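Local coordinates for protein myosin light chain (Saccharomyces cerevisiae, PDB 1M45) that serves as a calmodulin-like light chain that binds the IQ motifs of myosins MYO1 and MYO2 and of IQG1, and helps assemble the contractile ring in cytokinesis, at residues Arg4-Ile9 against Gly27-Ala32; Ala80-Phe85 against Lys140-Val145; Gln90-Glu95 against Arg106-Gly111. One frame throughout, in Å; residues are numbered along the deposited sequence.

Overall arrangement
Contacts 2 and 3 share one EF-hand pair: contact 3 is nested in the chain loop closed by contact 2, their centres about 15 Å apart. Contact 1 belongs to the first EF-hand, its centre about 21 Å from that of contact 2 and across the chain's centre from contact 3. It is the buried one, with aliphatic branches packed on an alanine, beside a tyrosine ring. Contact 2 joins the start of helix 83-90 to helix 138-146, apolar inside and polar at its outer rim. Contact 3, farthest out, sets an aromatic ring against a methionine and a second ring. All three have residues within reach of the bound IQ peptide.

Contact 1: residues Arg4-Ile9 against Gly27-Ala32; sequences RANKDI and GDYLRA
Ile-9 points from the 4-9 segment at helix 26-32 and meets it with two branches. Its CG2 methyl comes 3.7 Å from CB of Ala-32, while the other branch reaches farther along and puts CD1 3.4 Å from the carbonyl O of the same residue. With CG2 anti to the backbone N and CG1 beside it (chi1 -71°), both branches can lie against the helix. The side chain of Ala-32 is a single methyl, small enough for the isoleucine to reach the backbone carbonyl.

Tyr-29, one helical turn earlier, stands obliquely to Ile-9, its CE1 at 4.1 Å from Ile-9 CG2. The two segments belong to the first EF-hand of this light chain, so the contact joins the approach to helix 10-13 with the helix that follows strand 20-22. The type I' turn from Asn-6 to Ile-9, closed by Ile-9 N bonding to Asn-6 O, reverses the chain, so that Ile-9 points at the helix and the end of the Asn-6 side chain comes near it.

The tyrosine ring extends toward Asn-6 because CG lies anti to the backbone N (chi1 176°). Its hydroxyl arrives at the asparagine amide, whose plane is only 28° from that of the ring, although the two side chains run nearly perpendicular. Leu-60 and Ile-63 of helix 60-69 pack on Tyr-29, and apolar side chains of the bound peptide pack on Ile-9 and on Ala-32.

Contact 2: residues Ala80-Phe85 against Lys140-Val145; sequences AKTEDF and KFIEDV
Ile-142 fills the tight part of this contact, which lies inside the C-terminal EF-hand pair and brings the start of helix 83-90 against helix 138-146, the last helix of the pair. Its CG2 methyl packs on the Thr-82 backbone, 3.8 Å from Thr-82 CA, where the CA atoms of the two segments come nearest each other. Ile-142 CG2 also lies at the edge of the Phe-85 ring, near its plane, 3.9 Å from Phe-85 CD1. A branched aliphatic residue suits this place because its two arms part the work: CG2 reaches both the threonine and the edge of the phenylalanine ring, and the longer arm goes to the phenylalanine stem. Phe-89 of helix 83-90 also touches Ile-142, and an aromatic side chain of the bound peptide meets the Phe-85 ring, so the apolar side continues into the peptide site.

Towards solvent the contact turns polar. Glu-143 is exposed, and its chain bends at chi2 (-72°), bringing the carboxylate round to Thr-82; the separation modelled between these two groups is too short to be reliable. Within 80-85 itself, Asp-84 OD2 accepts from Lys-81 N at 2.8 Å, tying the first turn of the helix to the chain before it. The oxygen is approached on its anti side, 33° out of the carboxylate plane. Back on the apolar side, Ile-142 CD1 ends 3.8 Å from Phe-85 CB.

Contact 3: residues Gln90-Glu95 against Arg106-Gly111; sequences QVFDKE and RYMLTG
This contact lies in the first EF-hand of the C-terminal pair, where the start of the loop after helix 83-90 meets helix 102-111. The loop holds Asp-93, an inferred calcium ligand, whose carboxylate here accepts from Thr-97 N and Gly-98 N and is hydrogen-bonded to the Tyr-138 hydroxyl. Its neighbour Phe-92 carries the contact. In the conformer described here, one of two modelled for Met-108, CG of Met-108 sits over the middle of one face of the phenylalanine ring, 3.5 Å from the centroid and 10° off the ring normal, a CH-pi contact. The sulfur follows over the same face at 4.0 Å from the centroid, a Met-aromatic contact, and the bend at chi3 (72°) keeps the terminal methyl near the ring too, with CE 3.9 Å from Phe-92 CD1. A long, flexible thioether suits a flat surface in this way.

Tyr-107 meets the ring differently. The two rings touch rim to rim, CE2 of Phe-92 lying 3.5 Å from CD2 of Tyr-107, with planes at 57° and neither over the other's face. Leu-112 packs on both. The loop thus meets the helix through apolar and aromatic packing alone in these segments, a contact that depends on fit rather than on direction.

Contact 1: residues Arg4-Ile9 against Gly27-Ala32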
loop_
_atom_site.group_PDB
_atom_site.type_symbol
_atom_site.label_atom_id
_atom_site.label_comp_id
_atom_site.label_asym_id
_atom_site.label_seq_id
_atom_site.Cartn_x
_atom_site.Cartn_y
_atom_site.Cartn_z
ATOM N N ARG A 4 -15.281 -3.595 -1.759
ATOM C CA ARG A 4 -14.909 -2.259 -1.278
ATOM C C ARG A 4 -15.578 -1.235 -2.177
ATOM O O ARG A 4 -15.502 -1.334 -3.415
ATOM C CB ARG A 4 -13.401 -2.077 -1.270
ATOM C CG ARG A 4 -12.693 -3.058 -0.358
ATOM C CD ARG A 4 -12.346 -2.521 0.989
ATOM N NE ARG A 4 -11.797 -3.549 1.883
ATOM C CZ ARG A 4 -11.174 -3.284 3.026
ATOM N NH1 ARG A 4 -11.014 -2.033 3.418
ATOM N NH2 ARG A 4 -10.724 -4.271 3.792
ATOM N N ALA A 5 -16.253 -0.278 -1.550
ATOM C CA ALA A 5 -17.048 0.723 -2.265
ATOM C C ALA A 5 -16.165 1.752 -2.975
ATOM O O ALA A 5 -15.076 2.081 -2.493
ATOM C CB ALA A 5 -18.024 1.424 -1.285
ATOM N N ASN A 6 -16.677 2.284 -4.079
ATOM C CA ASN A 6 -15.953 3.283 -4.857
ATOM C C ASN A 6 -15.730 4.566 -4.064
ATOM O O ASN A 6 -14.647 5.147 -4.142
ATOM C CB ASN A 6 -16.669 3.590 -6.183
ATOM C CG ASN A 6 -15.952 4.664 -7.016
ATOM O OD1 ASN A 6 -16.526 5.723 -7.330
ATOM N ND2 ASN A 6 -14.714 4.387 -7.398
ATOM N N LYS A 7 -16.758 5.006 -3.330
ATOM C CA LYS A 7 -16.701 6.229 -2.540
ATOM C C LYS A 7 -16.191 7.412 -3.371
ATOM O O LYS A 7 -15.385 8.232 -2.891
ATOM C CB LYS A 7 -15.818 6.014 -1.316
ATOM C CG LYS A 7 -16.325 4.925 -0.367
ATOM C CD LYS A 7 -15.441 4.876 0.861
ATOM C CE LYS A 7 -15.957 3.883 1.902
ATOM N NZ LYS A 7 -14.981 3.814 3.043
ATOM N N ASP A 8 -16.677 7.476 -4.617
ATOM C CA ASP A 8 -16.346 8.539 -5.582
ATOM C C ASP A 8 -14.869 8.640 -5.935
ATOM O O ASP A 8 -14.392 9.703 -6.322
ATOM C CB ASP A 8 -16.780 9.903 -5.072
ATOM C CG ASP A 8 -17.028 10.895 -6.205
ATOM O OD1 ASP A 8 -17.404 10.486 -7.314
ATOM O OD2 ASP A 8 -16.867 12.091 -6.023
ATOM N N ILE A 9 -14.132 7.557 -5.745
ATOM C CA ILE A 9 -12.719 7.606 -6.038
ATOM C C ILE A 9 -12.451 7.506 -7.545
ATOM O O ILE A 9 -11.514 8.109 -8.059
ATOM C CB ILE A 9 -12.000 6.494 -5.267
ATOM C CG1 ILE A 9 -11.982 6.818 -3.777
ATOM C CG2 ILE A 9 -10.576 6.276 -5.828
ATOM C CD1 ILE A 9 -11.558 5.590 -2.916
ATOM N N GLY A 27 -4.065 -0.989 -10.453
ATOM C CA GLY A 27 -3.473 -1.289 -9.154
ATOM C C GLY A 27 -3.709 -0.194 -8.128
ATOM O O GLY A 27 -4.122 -0.451 -6.994
ATOM N N ASP A 28 -3.446 1.046 -8.524
ATOM C CA ASP A 28 -3.640 2.169 -7.610
ATOM C C ASP A 28 -5.103 2.413 -7.257
ATOM O O ASP A 28 -5.411 2.870 -6.153
ATOM C CB ASP A 28 -2.982 3.410 -8.212
ATOM C CG ASP A 28 -1.504 3.376 -8.078
ATOM O OD1 ASP A 28 -0.829 4.237 -8.697
ATOM O OD2 ASP A 28 -0.935 2.560 -7.343
ATOM N N TYR A 29 -5.986 2.137 -8.223
ATOM C CA TYR A 29 -7.422 2.234 -7.942
ATOM C C TYR A 29 -7.802 1.222 -6.865
ATOM O O TYR A 29 -8.501 1.564 -5.928
ATOM C CB TYR A 29 -8.299 2.027 -9.193
ATOM C CG TYR A 29 -9.743 2.041 -8.861
ATOM C CD1 TYR A 29 -10.400 3.237 -8.634
ATOM C CD2 TYR A 29 -10.445 0.856 -8.739
ATOM C CE1 TYR A 29 -11.738 3.247 -8.257
ATOM C CE2 TYR A 29 -11.780 0.828 -8.326
ATOM C CZ TYR A 29 -12.426 2.033 -8.101
ATOM O OH TYR A 29 -13.742 2.005 -7.696
ATOM N N LEU A 30 -7.322 -0.016 -7.024
ATOM C CA LEU A 30 -7.616 -1.055 -6.054
ATOM C C LEU A 30 -7.074 -0.677 -4.688
ATOM O O LEU A 30 -7.699 -0.948 -3.645
ATOM C CB LEU A 30 -7.029 -2.398 -6.507
ATOM C CG LEU A 30 -7.776 -2.976 -7.717
ATOM C CD1 LEU A 30 -7.020 -4.210 -8.250
ATOM C CD2 LEU A 30 -9.212 -3.324 -7.391
ATOM N N ARG A 31 -5.902 -0.055 -4.690
ATOM C CA ARG A 31 -5.331 0.425 -3.429
ATOM C C ARG A 31 -6.182 1.529 -2.835
ATOM O O ARG A 31 -6.487 1.513 -1.645
ATOM C CB ARG A 31 -3.908 0.941 -3.655
ATOM C CG ARG A 31 -2.932 -0.167 -3.959
ATOM C CD ARG A 31 -1.529 0.299 -4.407
ATOM N NE ARG A 31 -0.737 -0.873 -4.790
ATOM C CZ ARG A 31 -0.251 -1.163 -5.977
ATOM N NH1 ARG A 31 -0.382 -0.347 -7.038
ATOM N NH2 ARG A 31 0.383 -2.344 -6.121
ATOM N N ALA A 32 -6.625 2.461 -3.679
ATOM C CA ALA A 32 -7.378 3.614 -3.171
ATOM C C ALA A 32 -8.656 3.195 -2.473
ATOM O O ALA A 32 -9.058 3.792 -1.485
ATOM C CB ALA A 32 -7.688 4.572 -4.324
#

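Contact 2: residues Ala80-Phe85 against Lys140-Val145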
loop_
_atom_site.group_PDB
_atom_site.type_symbol
_atom_site.label_atom_id
_atom_site.label_comp_id
_atom_site.label_asym_id
_atom_site.label_seq_id
_atom_site.Cartn_x
_atom_site.Cartn_y
_atom_site.Cartn_z
ATOM N N ALA A 80 -3.458 -8.086 7.080
ATOM C CA ALA A 80 -2.202 -8.000 7.832
ATOM C C ALA A 80 -2.395 -7.516 9.238
ATOM O O ALA A 80 -3.293 -6.708 9.504
ATOM C CB ALA A 80 -1.187 -7.079 7.110
ATOM N N LYS A 81 -1.536 -7.988 10.145
ATOM C CA LYS A 81 -1.640 -7.616 11.546
ATOM C C LYS A 81 -0.323 -7.022 12.021
ATOM O O LYS A 81 0.736 -7.333 11.476
ATOM C CB LYS A 81 -1.983 -8.854 12.389
ATOM C CG LYS A 81 -3.317 -9.477 12.024
ATOM C CD LYS A 81 -3.652 -10.597 13.016
ATOM C CE LYS A 81 -5.078 -11.066 12.830
ATOM N NZ LYS A 81 -5.468 -12.004 13.944
ATOM N N THR A 82 -0.377 -6.224 13.079
ATOM C CA THR A 82 0.843 -5.617 13.609
ATOM C C THR A 82 1.909 -6.664 13.923
ATOM O O THR A 82 3.101 -6.462 13.648
ATOM C CB THR A 82 0.500 -4.805 14.856
ATOM O OG1 THR A 82 -0.408 -3.761 14.460
ATOM C CG2 THR A 82 1.719 -4.092 15.380
ATOM N N GLU A 83 1.485 -7.797 14.464
ATOM C CA GLU A 83 2.427 -8.834 14.828
ATOM C C GLU A 83 3.224 -9.384 13.638
ATOM O O GLU A 83 4.295 -9.936 13.832
ATOM C CB GLU A 83 1.709 -9.970 15.566
ATOM C CG GLU A 83 0.762 -10.781 14.698
ATOM C CD GLU A 83 0.196 -11.946 15.462
ATOM O OE1 GLU A 83 -0.696 -11.691 16.296
ATOM O OE2 GLU A 83 0.653 -13.088 15.234
ATOM N N ASP A 84 2.692 -9.242 12.423
ATOM C CA ASP A 84 3.382 -9.704 11.218
ATOM C C ASP A 84 4.683 -8.943 10.977
ATOM O O ASP A 84 5.564 -9.447 10.284
ATOM C CB ASP A 84 2.493 -9.518 9.996
ATOM C CG ASP A 84 1.319 -10.492 9.981
ATOM O OD1 ASP A 84 1.511 -11.674 10.400
ATOM O OD2 ASP A 84 0.180 -10.167 9.589
ATOM N N PHE A 85 4.815 -7.753 11.545
ATOM C CA PHE A 85 5.974 -6.891 11.197
ATOM C C PHE A 85 6.901 -6.499 12.332
ATOM O O PHE A 85 7.963 -5.915 12.086
ATOM C CB PHE A 85 5.455 -5.624 10.535
ATOM C CG PHE A 85 4.545 -5.902 9.393
ATOM C CD1 PHE A 85 3.216 -5.493 9.440
ATOM C CD2 PHE A 85 4.986 -6.646 8.293
ATOM C CE1 PHE A 85 2.343 -5.786 8.385
ATOM C CE2 PHE A 85 4.099 -6.958 7.272
ATOM C CZ PHE A 85 2.776 -6.495 7.323
ATOM N N LYS A 140 3.406 2.076 16.506
ATOM C CA LYS A 140 2.460 3.121 16.144
ATOM C C LYS A 140 2.465 3.342 14.636
ATOM O O LYS A 140 1.409 3.526 14.013
ATOM C CB LYS A 140 2.762 4.416 16.904
ATOM C CG LYS A 140 1.836 5.539 16.521
ATOM C CD LYS A 140 2.164 6.840 17.281
ATOM C CE LYS A 140 0.998 7.839 17.171
ATOM N NZ LYS A 140 0.678 8.240 15.754
ATOM N N PHE A 141 3.654 3.297 14.048
ATOM C CA PHE A 141 3.791 3.440 12.618
ATOM C C PHE A 141 3.030 2.326 11.911
ATOM O O PHE A 141 2.248 2.599 10.997
ATOM C CB PHE A 141 5.278 3.433 12.240
ATOM C CG PHE A 141 5.527 3.243 10.770
ATOM C CD1 PHE A 141 5.331 4.300 9.884
ATOM C CD2 PHE A 141 5.982 2.015 10.286
ATOM C CE1 PHE A 141 5.571 4.114 8.495
ATOM C CE2 PHE A 141 6.210 1.808 8.918
ATOM C CZ PHE A 141 6.006 2.863 8.021
ATOM N N ILE A 142 3.264 1.074 12.324
ATOM C CA ILE A 142 2.578 -0.064 11.709
ATOM C C ILE A 142 1.068 0.098 11.830
ATOM O O ILE A 142 0.317 -0.169 10.866
ATOM C CB ILE A 142 3.029 -1.369 12.328
ATOM C CG1 ILE A 142 4.504 -1.617 11.967
ATOM C CG2 ILE A 142 2.197 -2.530 11.789
ATOM C CD1 ILE A 142 5.175 -2.668 12.911
ATOM N N GLU A 143 0.609 0.523 13.008
ATOM C CA GLU A 143 -0.847 0.716 13.211
ATOM C C GLU A 143 -1.428 1.722 12.219
ATOM O O GLU A 143 -2.501 1.507 11.641
ATOM C CB GLU A 143 -1.162 1.150 14.635
ATOM C CG GLU A 143 -0.806 0.063 15.625
ATOM C CD GLU A 143 -1.750 -1.116 15.564
ATOM O OE1 GLU A 143 -2.953 -0.921 15.249
ATOM O OE2 GLU A 143 -1.288 -2.237 15.823
ATOM N N ASP A 144 -0.692 2.804 11.999
ATOM C CA ASP A 144 -1.154 3.810 11.048
ATOM C C ASP A 144 -1.220 3.263 9.626
ATOM O O ASP A 144 -2.180 3.509 8.877
ATOM C CB ASP A 144 -0.216 5.027 11.105
ATOM C CG ASP A 144 -0.454 5.892 12.338
ATOM O OD1 ASP A 144 0.365 6.823 12.571
ATOM O OD2 ASP A 144 -1.374 5.709 13.163
ATOM N N VAL A 145 -0.198 2.516 9.232
ATOM C CA VAL A 145 -0.130 2.008 7.872
ATOM C C VAL A 145 -1.252 1.000 7.634
ATOM O O VAL A 145 -1.771 0.931 6.529
ATOM C CB VAL A 145 1.258 1.364 7.605
ATOM C CG1 VAL A 145 1.287 0.492 6.319
ATOM C CG2 VAL A 145 2.331 2.481 7.543
#

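Contact 3: residues Gln90-Glu95 against Arg106-Gly111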
loop_
_atom_site.group_PDB
_atom_site.type_symbol
_atom_site.label_atom_id
_atom_site.label_comp_id
_atom_site.label_asym_id
_atom_site.label_seq_id
_atom_site.Cartn_x
_atom_site.Cartn_y
_atom_site.Cartn_z
ATOM N N GLN A 90 12.304 -5.390 14.881
ATOM C CA GLN A 90 13.168 -5.701 16.015
ATOM C C GLN A 90 14.587 -5.944 15.531
ATOM O O GLN A 90 15.537 -5.740 16.263
ATOM C CB GLN A 90 12.625 -6.852 16.850
ATOM C CG GLN A 90 11.443 -6.398 17.685
ATOM C CD GLN A 90 10.822 -7.509 18.528
ATOM O OE1 GLN A 90 9.960 -7.238 19.372
ATOM N NE2 GLN A 90 11.251 -8.749 18.307
ATOM N N VAL A 91 14.713 -6.324 14.268
ATOM C CA VAL A 91 16.031 -6.514 13.663
ATOM C C VAL A 91 16.841 -5.211 13.665
ATOM O O VAL A 91 18.080 -5.222 13.801
ATOM C CB VAL A 91 15.900 -7.100 12.270
ATOM C CG1 VAL A 91 17.226 -7.015 11.515
ATOM C CG2 VAL A 91 15.406 -8.536 12.349
ATOM N N PHE A 92 16.141 -4.087 13.569
ATOM C CA PHE A 92 16.762 -2.779 13.533
ATOM C C PHE A 92 16.586 -2.021 14.839
ATOM O O PHE A 92 16.842 -0.840 14.918
ATOM C CB PHE A 92 16.185 -1.975 12.363
ATOM C CG PHE A 92 16.424 -2.634 11.037
ATOM C CD1 PHE A 92 15.617 -3.696 10.613
ATOM C CD2 PHE A 92 17.455 -2.199 10.211
ATOM C CE1 PHE A 92 15.859 -4.338 9.387
ATOM C CE2 PHE A 92 17.694 -2.821 8.988
ATOM C CZ PHE A 92 16.897 -3.897 8.572
ATOM N N ASP A 93 16.137 -2.730 15.875
ATOM C CA ASP A 93 15.901 -2.100 17.160
ATOM C C ASP A 93 17.104 -2.421 18.038
ATOM O O ASP A 93 17.209 -3.517 18.603
ATOM C CB ASP A 93 14.616 -2.622 17.768
ATOM C CG ASP A 93 14.165 -1.835 18.959
ATOM O OD1 ASP A 93 14.982 -1.151 19.627
ATOM O OD2 ASP A 93 12.970 -1.870 19.321
ATOM N N LYS A 94 17.989 -1.435 18.144
ATOM C CA LYS A 94 19.268 -1.607 18.802
ATOM C C LYS A 94 19.140 -1.943 20.294
ATOM O O LYS A 94 19.764 -2.898 20.777
ATOM C CB LYS A 94 20.111 -0.349 18.565
ATOM C CG LYS A 94 21.493 -0.369 19.207
ATOM C CD LYS A 94 22.446 0.617 18.548
ATOM C CE LYS A 94 21.858 2.012 18.438
ATOM N NZ LYS A 94 20.826 2.090 17.351
ATOM N N GLU A 95 18.308 -1.177 20.993
ATOM C CA GLU A 95 18.133 -1.320 22.435
ATOM C C GLU A 95 16.776 -1.909 22.807
ATOM O O GLU A 95 16.357 -1.844 23.967
ATOM C CB GLU A 95 18.305 0.041 23.118
ATOM C CG GLU A 95 19.511 0.843 22.659
ATOM C CD GLU A 95 19.454 2.281 23.125
ATOM O OE1 GLU A 95 19.450 2.503 24.355
ATOM O OE2 GLU A 95 19.398 3.188 22.264
ATOM N N ARG A 106 14.125 4.072 6.342
ATOM C CA ARG A 106 14.345 4.252 4.900
ATOM C C ARG A 106 15.165 3.113 4.317
ATOM O O ARG A 106 14.877 2.623 3.195
ATOM C CB ARG A 106 14.989 5.602 4.613
ATOM C CG ARG A 106 15.146 5.882 3.137
ATOM C CD ARG A 106 15.566 7.323 2.869
ATOM N NE ARG A 106 14.457 8.219 3.225
ATOM C CZ ARG A 106 13.580 8.710 2.364
ATOM N NH1 ARG A 106 13.639 8.414 1.070
ATOM N NH2 ARG A 106 12.590 9.481 2.807
ATOM N N TYR A 107 16.218 2.710 5.043
ATOM C CA TYR A 107 17.031 1.584 4.645
ATOM C C TYR A 107 16.210 0.317 4.441
ATOM O O TYR A 107 16.330 -0.350 3.406
ATOM C CB TYR A 107 18.126 1.355 5.669
ATOM C CG TYR A 107 18.963 0.099 5.434
ATOM C CD1 TYR A 107 20.120 0.148 4.670
ATOM C CD2 TYR A 107 18.614 -1.105 6.025
ATOM C CE1 TYR A 107 20.906 -1.016 4.481
ATOM C CE2 TYR A 107 19.377 -2.263 5.838
ATOM C CZ TYR A 107 20.502 -2.192 5.083
ATOM O OH TYR A 107 21.247 -3.308 4.924
ATOM N N MET A 108 15.369 0.002 5.422
ATOM C CA MET A 108 14.511 -1.172 5.347
ATOM C C MET A 108 13.629 -1.141 4.106
ATOM O O MET A 108 13.529 -2.128 3.389
ATOM C CB MET A 108 13.604 -1.275 6.579
ATOM C CG MET A 108 14.316 -1.523 7.922
ATOM S SD MET A 108 13.104 -1.413 9.280
ATOM C CE MET A 108 12.176 -2.914 9.037
ATOM N N LEU A 109 12.978 -0.006 3.874
ATOM C CA LEU A 109 12.011 0.110 2.813
ATOM C C LEU A 109 12.553 0.269 1.398
ATOM O O LEU A 109 11.918 -0.183 0.469
ATOM C CB LEU A 109 11.031 1.249 3.109
ATOM C CG LEU A 109 10.294 1.025 4.437
ATOM C CD1 LEU A 109 9.353 2.175 4.623
ATOM C CD2 LEU A 109 9.478 -0.289 4.411
ATOM N N THR A 110 13.716 0.898 1.264
ATOM C CA THR A 110 14.303 1.105 -0.052
ATOM C C THR A 110 15.411 0.145 -0.404
ATOM O O THR A 110 15.747 0.003 -1.576
ATOM C CB THR A 110 14.865 2.514 -0.212
ATOM O OG1 THR A 110 15.976 2.692 0.674
ATOM C CG2 THR A 110 13.830 3.583 0.109
ATOM N N GLY A 111 16.012 -0.465 0.597
ATOM C CA GLY A 111 17.129 -1.380 0.345
ATOM C C GLY A 111 16.811 -2.856 0.429
ATOM O O GLY A 111 17.631 -3.679 0.041
#